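Local coordinates for N-terminal acetyltransferase-like protein (Chaetomium thermophilum, PDB 5NNP) that probably acts as the helical-repeat auxiliary subunit of a NatA-type N-terminal acetyltransferase complex, at residues His187-Leu192 and Lys534-Ala539; Asp409-Lys414 and Met431-Ser436. All blocks are in the same frame, centred on the assembly; numbering follows the deposited sequence.

Contact 1. Residues His187-Leu192 and Lys534-Ala539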
# COMPACT_ATOMS: atom_id res chain seq x y z
N HIS A 187 4.48 19.67 19.07
CA HIS A 187 5.42 20.71 18.68
C HIS A 187 6.61 20.12 17.92
O HIS A 187 7.02 20.68 16.91
CB HIS A 187 5.90 21.49 19.90
CG HIS A 187 6.80 22.63 19.56
ND1 HIS A 187 6.36 23.75 18.87
CD2 HIS A 187 8.11 22.83 19.80
CE1 HIS A 187 7.37 24.58 18.70
NE2 HIS A 187 8.45 24.05 19.26
N SER A 188 7.13 18.99 18.39
CA SER A 188 8.24 18.31 17.71
C SER A 188 7.90 17.93 16.26
O SER A 188 8.67 18.22 15.34
CB SER A 188 8.63 17.06 18.48
OG SER A 188 9.58 16.30 17.75
N GLU A 189 6.76 17.29 16.08
CA GLU A 189 6.25 16.95 14.76
C GLU A 189 5.99 18.17 13.89
O GLU A 189 6.22 18.13 12.68
CB GLU A 189 4.98 16.11 14.90
CG GLU A 189 5.26 14.68 15.32
CD GLU A 189 6.17 13.95 14.34
OE1 GLU A 189 5.87 13.94 13.12
OE2 GLU A 189 7.20 13.40 14.78
N ALA A 190 5.52 19.25 14.51
CA ALA A 190 5.25 20.48 13.77
C ALA A 190 6.54 21.09 13.24
O ALA A 190 6.55 21.64 12.15
CB ALA A 190 4.50 21.48 14.63
N LEU A 191 7.62 21.00 14.02
CA LEU A 191 8.92 21.49 13.57
C LEU A 191 9.44 20.68 12.37
O LEU A 191 9.92 21.25 11.39
CB LEU A 191 9.93 21.45 14.71
CG LEU A 191 9.74 22.47 15.84
CD1 LEU A 191 10.51 22.05 17.07
CD2 LEU A 191 10.13 23.88 15.41
N LEU A 192 9.32 19.36 12.43
CA LEU A 192 9.83 18.56 11.33
C LEU A 192 9.00 18.78 10.06
O LEU A 192 9.54 18.84 8.95
CB LEU A 192 9.85 17.09 11.71
CG LEU A 192 10.83 16.67 12.81
CD1 LEU A 192 10.67 15.18 13.13
CD2 LEU A 192 12.29 16.99 12.45
N LYS A 534 -3.56 13.50 16.36
CA LYS A 534 -2.26 12.89 16.64
C LYS A 534 -1.08 13.84 16.43
O LYS A 534 -0.03 13.66 17.03
CB LYS A 534 -2.04 11.65 15.77
CG LYS A 534 -3.20 10.66 15.72
CD LYS A 534 -3.64 10.17 17.11
CE LYS A 534 -2.54 9.39 17.81
NZ LYS A 534 -2.98 8.92 19.16
N GLY A 535 -1.23 14.82 15.55
CA GLY A 535 -0.13 15.73 15.23
C GLY A 535 0.96 15.15 14.33
O GLY A 535 1.90 15.85 13.99
N GLN A 536 0.84 13.89 13.95
CA GLN A 536 1.83 13.21 13.13
C GLN A 536 1.67 13.57 11.65
O GLN A 536 1.20 12.76 10.86
CB GLN A 536 1.73 11.71 13.31
CG GLN A 536 1.97 11.25 14.74
CD GLN A 536 3.45 11.11 15.10
OE1 GLN A 536 4.34 11.48 14.34
NE2 GLN A 536 3.71 10.55 16.28
N ILE A 537 2.09 14.77 11.29
CA ILE A 537 1.68 15.39 10.06
C ILE A 537 2.37 14.87 8.80
O ILE A 537 1.73 14.72 7.77
CB ILE A 537 1.88 16.91 10.15
CG1 ILE A 537 1.31 17.41 11.48
CG2 ILE A 537 1.24 17.59 8.97
CD1 ILE A 537 -0.16 17.10 11.66
N ARG A 538 3.67 14.65 8.86
CA ARG A 538 4.38 14.09 7.71
C ARG A 538 3.78 12.74 7.27
O ARG A 538 3.64 12.48 6.07
CB ARG A 538 5.87 13.95 8.03
CG ARG A 538 6.60 15.29 8.14
CD ARG A 538 7.96 15.13 8.78
NE ARG A 538 7.85 14.52 10.10
CZ ARG A 538 8.61 13.52 10.52
NH1 ARG A 538 9.56 13.04 9.74
NH2 ARG A 538 8.43 13.01 11.74
N ALA A 539 3.37 11.89 8.21
CA ALA A 539 2.79 10.61 7.83
C ALA A 539 1.48 10.84 7.10
O ALA A 539 1.20 10.18 6.09
CB ALA A 539 2.57 9.69 9.06
O HOH W 1 5.21 15.68 11.28
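Glu189 and Arg538 form a salt bridge between helix 185-200 and the first turn of helix 537-547. NH2 of Arg538 donates to Glu189 OE1 at 3.1 Å, with an N-H...O angle of 162°. OE1 uses its syn lone pair and lies close to the guanidinium plane; a second, weak bond from NH2 goes to OE2. In Glu189 the chain bends at chi2 (-59°), bringing CD round toward the arginine, and the two side chains cross at about a right angle. A bend at chi3 (-57°) puts Arg538 NE 3.6 Å from Leu192 CB, while Leu192 CD1 sits over one guanidinium face toward its rim, 3.4 Å from NH2. Water 1 receives the N-H groups of Arg538 N and NE and donates to the backbone O and OE1 of Glu189, the latter at 2.6 Å. Just before helix 537-547, Gly535, which leaves the preceding helix with positive phi, rests its O against Glu189 CB. The amide OE1 of Gln536 comes 3.1 Å from Glu189 OE1, but both are acceptors and no bond forms; Gln536 OE1 is hydrogen-bonded instead to a polar side chain of the chain of another protein. An alanine in place of Arg538 would probably leave the carboxylates of Glu189 and Asp220, the second salt-bridge partner of NH2, without their positive mate and uncover the Leu192 methyl. One guanidinium thus bridges two acidic side chains, probably offsetting their repulsion, and the four bonds of the water extend the ion pair to both backbones, a polar seam joining parts of the chain far apart in sequence.

Contact 2. Residues Asp409-Lys414 and Met431-Ser436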
# COMPACT_ATOMS: atom_id res chain seq x y z
N ASP A 409 10.27 -27.20 3.41
CA ASP A 409 10.86 -26.41 2.32
C ASP A 409 11.42 -27.28 1.22
O ASP A 409 11.38 -26.92 0.05
CB ASP A 409 11.97 -25.52 2.85
CG ASP A 409 11.46 -24.47 3.78
OD1 ASP A 409 10.43 -23.85 3.44
OD2 ASP A 409 12.08 -24.29 4.85
N PHE A 410 11.96 -28.43 1.59
CA PHE A 410 12.45 -29.37 0.60
C PHE A 410 11.31 -29.78 -0.34
O PHE A 410 11.42 -29.63 -1.54
CB PHE A 410 13.09 -30.58 1.28
CG PHE A 410 14.39 -30.26 1.98
CD1 PHE A 410 14.88 -28.96 2.01
CD2 PHE A 410 15.11 -31.26 2.61
CE1 PHE A 410 16.07 -28.65 2.66
CE2 PHE A 410 16.30 -30.97 3.25
CZ PHE A 410 16.78 -29.66 3.28
N HIS A 411 10.19 -30.25 0.22
CA HIS A 411 9.08 -30.68 -0.63
C HIS A 411 8.46 -29.52 -1.42
O HIS A 411 7.97 -29.71 -2.53
CB HIS A 411 8.00 -31.38 0.21
CG HIS A 411 8.45 -32.68 0.79
ND1 HIS A 411 8.38 -33.87 0.10
CD2 HIS A 411 8.99 -32.98 2.00
CE1 HIS A 411 8.85 -34.85 0.86
NE2 HIS A 411 9.23 -34.33 2.01
N MET A 412 8.50 -28.32 -0.84
CA MET A 412 7.95 -27.13 -1.47
C MET A 412 8.69 -26.84 -2.77
O MET A 412 8.08 -26.59 -3.81
CB MET A 412 8.05 -25.93 -0.54
CG MET A 412 7.57 -24.67 -1.17
SD MET A 412 7.53 -23.24 -0.05
CE MET A 412 9.18 -23.27 0.64
N THR A 413 10.02 -26.89 -2.70
CA THR A 413 10.86 -26.68 -3.87
C THR A 413 10.62 -27.77 -4.92
O THR A 413 10.60 -27.50 -6.12
CB THR A 413 12.35 -26.65 -3.48
OG1 THR A 413 12.65 -25.38 -2.89
CG2 THR A 413 13.23 -26.82 -4.71
N LYS A 414 10.44 -29.00 -4.45
CA LYS A 414 10.19 -30.12 -5.34
C LYS A 414 8.96 -29.89 -6.20
O LYS A 414 9.01 -30.04 -7.43
CB LYS A 414 10.01 -31.40 -4.53
CG LYS A 414 9.92 -32.63 -5.40
CD LYS A 414 10.00 -33.86 -4.57
CE LYS A 414 8.92 -34.82 -4.97
NZ LYS A 414 9.26 -36.16 -4.46
N MET A 431 2.80 -30.04 -3.26
CA MET A 431 2.75 -28.87 -2.40
C MET A 431 1.81 -29.14 -1.25
O MET A 431 2.05 -28.70 -0.13
CB MET A 431 2.29 -27.63 -3.15
CG MET A 431 2.54 -26.34 -2.38
SD MET A 431 4.29 -25.95 -2.18
CE MET A 431 4.73 -25.36 -3.81
N ASP A 432 0.72 -29.85 -1.53
CA ASP A 432 -0.23 -30.16 -0.48
C ASP A 432 0.41 -31.11 0.51
O ASP A 432 0.18 -30.99 1.71
CB ASP A 432 -1.51 -30.78 -1.05
CG ASP A 432 -2.59 -30.93 0.01
OD1 ASP A 432 -3.23 -29.91 0.36
OD2 ASP A 432 -2.81 -32.06 0.49
N TYR A 433 1.22 -32.05 0.03
CA TYR A 433 1.93 -32.93 0.95
C TYR A 433 2.83 -32.07 1.85
O TYR A 433 2.85 -32.26 3.06
CB TYR A 433 2.75 -34.00 0.21
CG TYR A 433 3.57 -34.87 1.13
CD1 TYR A 433 2.98 -35.88 1.87
CD2 TYR A 433 4.93 -34.67 1.27
CE1 TYR A 433 3.72 -36.68 2.73
CE2 TYR A 433 5.69 -35.46 2.13
CZ TYR A 433 5.07 -36.46 2.85
OH TYR A 433 5.83 -37.24 3.70
N ALA A 434 3.54 -31.12 1.25
CA ALA A 434 4.39 -30.22 2.02
C ALA A 434 3.60 -29.51 3.12
O ALA A 434 4.07 -29.36 4.25
CB ALA A 434 5.04 -29.20 1.09
N ARG A 435 2.39 -29.09 2.79
CA ARG A 435 1.50 -28.43 3.74
C ARG A 435 1.21 -29.35 4.92
O ARG A 435 1.30 -28.96 6.08
CB ARG A 435 0.19 -28.03 3.07
CG ARG A 435 -0.58 -26.97 3.80
CD ARG A 435 -2.06 -27.14 3.57
NE ARG A 435 -2.58 -28.22 4.40
CZ ARG A 435 -2.67 -29.47 3.99
NH1 ARG A 435 -2.30 -29.77 2.76
NH2 ARG A 435 -3.14 -30.40 4.81
N SER A 436 0.89 -30.60 4.60
CA SER A 436 0.47 -31.55 5.62
C SER A 436 1.57 -31.80 6.66
O SER A 436 1.28 -32.30 7.74
CB SER A 436 0.02 -32.86 4.97
OG SER A 436 1.09 -33.63 4.44
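The imidazole of His411 presents a face to the ring edge of Tyr433 in an edge-to-face aromatic pair, with centroids 4.9 Å apart and planes at 71°. Tyr433 CE2 stands over the histidine ring toward its rim, 3.5 Å from CE1. CG of Tyr433 lies anti to the backbone N (chi1 176°), and from there the CD2-CE2 edge extends to the histidine. His411 NE2 is hydrogen-bonded to Pro405 O, a contact likely to steady the rotation of the ring that the tyrosine meets.

The remaining contacts are van der Waals packing, mostly between apolar side chains. Ala434 CB lies 3.8 Å from His411 CB, and this small side chain, also close to the backbone N of Met412, suits the point where His411 and Ala434 bring their CA atoms to 5.4 Å. One turn earlier in the helix, Met431 bends at chi2 and chi3; its SD comes 3.7 Å from Met412 CG and its CE lies by Met412 O, the two methionine chains crossing obliquely. Beyond the pair, Met431 packs against Ile444 and Tyr451 of helix 442-454. No hydrogen bond links the two segments.

The axes run nearly antiparallel, at 168°, and approach to 8.2 Å. Helices 408-421 and 424-436, joined by a short turn, thus form an antiparallel helical hairpin, the building unit of the alpha-alpha superhelices of the tetratricopeptide-repeat clan to which this family belongs.

Contact 2 lies in the sequence between the two halves of contact 1: helix 185-200 comes first, then the adjacent helices 408-421 and 424-436, and last the turn leading into helix 537-547. The centres of the two contacts are 48 Å apart and their nearest atoms about 35 Å; they do not touch, and no helix is common to both. Contact 2 joins consecutive helices and is local to one hairpin, whereas contact 1 joins segments separated by 341 residues. Within the NatA auxiliary-subunit family region that holds all four segments, they illustrate two levels of an all-helical architecture: neighbour-on-neighbour packing that builds the superhelix, and a long-range contact between parts far apart in sequence.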